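Local coordinates for protein thiosulfate sulfurtransferase (Pseudomonas aeruginosa, PDB 1YT8) that probably transfers sulfur from thiosulfate to cyanide, as a chain built of four rhodanese-like domains, at residues Asp33-Ala38 with Arg110-Pro115. Numbering follows the deposited sequence.
Sequences DPFAQA and RDVNVP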
ATOM      1  N   ASP A  33      -6.670  -1.070  11.814  1.00 15.64           N
ATOM      2  CA  ASP A  33      -7.654  -0.111  12.302  1.00 16.93           C
ATOM      3  C   ASP A  33      -7.123   0.746  13.455  1.00 15.60           C
ATOM      4  O   ASP A  33      -7.295   1.962  13.449  1.00 15.31           O
ATOM      5  CB  ASP A  33      -8.965  -0.796  12.695  1.00 18.30           C
ATOM      6  CG  ASP A  33     -10.112   0.193  12.807  1.00 21.61           C
ATOM      7  OD1 ASP A  33     -10.306   0.985  11.858  1.00 21.84           O
ATOM      8  OD2 ASP A  33     -10.817   0.186  13.834  1.00 26.86           O
ATOM      9  N   PRO A  34      -6.492   0.131  14.470  1.00 14.80           N
ATOM     10  CA  PRO A  34      -5.993   1.006  15.538  1.00 15.36           C
ATOM     11  C   PRO A  34      -4.857   1.914  15.037  1.00 14.48           C
ATOM     12  O   PRO A  34      -4.728   3.056  15.471  1.00 12.34           O
ATOM     13  CB  PRO A  34      -5.561   0.025  16.635  1.00 15.72           C
ATOM     14  CG  PRO A  34      -5.413  -1.296  15.926  1.00 19.03           C
ATOM     15  CD  PRO A  34      -6.505  -1.276  14.900  1.00 15.83           C
ATOM     16  N   PHE A  35      -4.048   1.402  14.112  1.00 13.31           N
ATOM     17  CA  PHE A  35      -2.958   2.181  13.519  1.00 13.05           C
ATOM     18  C   PHE A  35      -3.561   3.427  12.873  1.00 11.88           C
ATOM     19  O   PHE A  35      -3.076   4.538  13.060  1.00 12.86           O
ATOM     20  CB  PHE A  35      -2.249   1.349  12.438  1.00 13.07           C
ATOM     21  CG  PHE A  35      -1.405   2.160  11.482  1.00 14.40           C
ATOM     22  CD1 PHE A  35      -0.165   2.661  11.868  1.00 16.10           C
ATOM     23  CD2 PHE A  35      -1.843   2.394  10.178  1.00 13.95           C
ATOM     24  CE1 PHE A  35       0.632   3.382  10.966  1.00 16.51           C
ATOM     25  CE2 PHE A  35      -1.058   3.111   9.273  1.00 16.66           C
ATOM     26  CZ  PHE A  35       0.183   3.605   9.668  1.00 16.40           C
ATOM     27  N   ALA A  36      -4.637   3.224  12.124  1.00 12.63           N
ATOM     28  CA  ALA A  36      -5.307   4.309  11.422  1.00 12.16           C
ATOM     29  C   ALA A  36      -5.922   5.389  12.313  1.00 13.03           C
ATOM     30  O   ALA A  36      -6.315   6.442  11.818  1.00 11.20           O
ATOM     31  CB  ALA A  36      -6.367   3.738  10.492  1.00 13.81           C
ATOM     32  N   GLN A  37      -6.011   5.142  13.617  1.00 14.53           N
ATOM     33  CA  GLN A  37      -6.579   6.146  14.517  1.00 15.19           C
ATOM     34  C   GLN A  37      -5.536   7.151  14.997  1.00 14.62           C
ATOM     35  O   GLN A  37      -5.871   8.294  15.313  1.00 15.22           O
ATOM     36  CB  GLN A  37      -7.243   5.477  15.728  1.00 16.95           C
ATOM     37  CG  GLN A  37      -8.246   4.398  15.345  1.00 18.31           C
ATOM     38  CD  GLN A  37      -9.206   4.846  14.250  1.00 18.99           C
ATOM     39  OE1 GLN A  37      -9.475   4.104  13.300  1.00 21.44           O
ATOM     40  NE2 GLN A  37      -9.729   6.059  14.381  1.00 16.49           N
ATOM     41  N   ALA A  38      -4.273   6.730  15.045  1.00 14.30           N
ATOM     42  CA  ALA A  38      -3.193   7.607  15.486  1.00 15.56           C
ATOM     43  C   ALA A  38      -1.813   6.971  15.331  1.00 13.73           C
ATOM     44  O   ALA A  38      -1.562   5.873  15.828  1.00 14.29           O
ATOM     45  CB  ALA A  38      -3.414   8.014  16.944  1.00 16.73           C
ATOM     46  N   ARG A 110      -3.952  10.444  11.695  1.00 12.33           N
ATOM     47  CA  ARG A 110      -4.881   9.331  11.553  1.00 14.17           C
ATOM     48  C   ARG A 110      -4.876   8.945  10.079  1.00 13.98           C
ATOM     49  O   ARG A 110      -4.181   9.573   9.272  1.00 11.48           O
ATOM     50  CB  ARG A 110      -6.298   9.706  12.000  1.00 14.63           C
ATOM     51  CG  ARG A 110      -6.895  10.894  11.282  1.00 18.06           C
ATOM     52  CD  ARG A 110      -8.401  10.981  11.521  1.00 22.79           C
ATOM     53  NE  ARG A 110      -9.122   9.906  10.842  1.00 25.17           N
ATOM     54  CZ  ARG A 110      -9.546   8.788  11.426  1.00 28.18           C
ATOM     55  NH1 ARG A 110      -9.332   8.578  12.720  1.00 28.44           N
ATOM     56  NH2 ARG A 110     -10.181   7.872  10.707  1.00 29.17           N
ATOM     57  N   ASP A 111      -5.646   7.911   9.748  1.00 13.63           N
ATOM     58  CA  ASP A 111      -5.769   7.378   8.391  1.00 13.99           C
ATOM     59  C   ASP A 111      -4.515   6.624   7.947  1.00 12.64           C
ATOM     60  O   ASP A 111      -3.651   6.312   8.770  1.00 15.03           O
ATOM     61  CB  ASP A 111      -6.101   8.496   7.392  1.00 13.12           C
ATOM     62  CG  ASP A 111      -7.045   8.029   6.296  1.00 14.34           C
ATOM     63  OD1 ASP A 111      -6.589   7.370   5.338  1.00 12.70           O
ATOM     64  OD2 ASP A 111      -8.257   8.304   6.403  1.00 14.70           O
ATOM     65  N   VAL A 112      -4.425   6.322   6.652  1.00 12.16           N
ATOM     66  CA  VAL A 112      -3.282   5.582   6.110  1.00 12.99           C
ATOM     67  C   VAL A 112      -2.584   6.323   4.964  1.00 11.02           C
ATOM     68  O   VAL A 112      -3.165   7.223   4.357  1.00 15.08           O
ATOM     69  CB  VAL A 112      -3.720   4.185   5.604  1.00 13.52           C
ATOM     70  CG1 VAL A 112      -4.325   3.382   6.745  1.00 13.21           C
ATOM     71  CG2 VAL A 112      -4.736   4.333   4.466  1.00 11.24           C
ATOM     72  N   ASN A 113      -1.341   5.929   4.680  1.00 11.87           N
ATOM     73  CA  ASN A 113      -0.524   6.529   3.615  1.00 11.38           C
ATOM     74  C   ASN A 113      -0.496   8.050   3.781  1.00 10.99           C
ATOM     75  O   ASN A 113      -0.603   8.806   2.809  1.00 10.05           O
ATOM     76  CB  ASN A 113      -1.098   6.165   2.238  1.00 13.03           C
ATOM     77  CG  ASN A 113      -1.399   4.676   2.101  1.00 12.14           C
ATOM     78  OD1 ASN A 113      -2.497   4.298   1.692  1.00 12.01           O
ATOM     79  ND2 ASN A 113      -0.427   3.828   2.434  1.00  8.34           N
ATOM     80  N   VAL A 114      -0.319   8.484   5.024  1.00 11.05           N
ATOM     81  CA  VAL A 114      -0.321   9.903   5.359  1.00 11.73           C
ATOM     82  C   VAL A 114       0.751  10.755   4.677  1.00 11.81           C
ATOM     83  O   VAL A 114       0.450  11.847   4.192  1.00 12.04           O
ATOM     84  CB  VAL A 114      -0.267  10.085   6.892  1.00 10.99           C
ATOM     85  CG1 VAL A 114      -0.340  11.564   7.257  1.00 10.66           C
ATOM     86  CG2 VAL A 114      -1.442   9.337   7.523  1.00 10.76           C
ATOM     87  N   PRO A 115       2.007  10.281   4.627  1.00 10.71           N
ATOM     88  CA  PRO A 115       3.015  11.112   3.960  1.00 10.93           C
ATOM     89  C   PRO A 115       2.601  11.425   2.519  1.00 11.62           C
ATOM     90  O   PRO A 115       2.697  12.569   2.063  1.00 11.04           O
ATOM     91  CB  PRO A 115       4.271  10.248   4.026  1.00 12.11           C
ATOM     92  CG  PRO A 115       4.095   9.513   5.327  1.00 12.80           C
ATOM     93  CD  PRO A 115       2.630   9.109   5.270  1.00 10.01           C
TER
HETATM   94  O   HOH W   1      -8.277   9.809  15.088  1.00 23.48           O
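Asp111 N donates to Ala36 O over 2.6 Å, the one direct backbone hydrogen bond between the type I turn Phe35-Ala38 and the irregular loop leading into helix 114-127. The bond is short and moderately bent (152° at the hydrogen). The same oxygen sits over one face of the Arg110 guanidinium, toward its rim, and 3.3 Å from Arg110 CB. Arg110 bends at chi3 (-70°) and runs beside Gln37, the two side chains pointing the same way with amide and guanidinium planes 52° apart. A water in the guanidinium plane accepts from Arg110 NH1 and donates to Gln37 O, giving the turn a water-mediated link to the arginine besides the direct bond to Asp111. On the buried side Val112 CG1 meets the edge of the Phe35 ring, 4.1 Å from CE2, and lies 4.3 Å from Ala36 CB; His39 stacks on that ring. Asp111 OD1 accepts from Val112 N and pairs with Lys117, while Tyr490 OH bonds both Asp111 OD2 and Arg110 NH2. One backbone hydrogen bond and a water bridge, beside a small apolar patch, thus join the turn to the loop before helix 114-127, and Lys117 probably stabilises the Asp111 carboxylate as an anion.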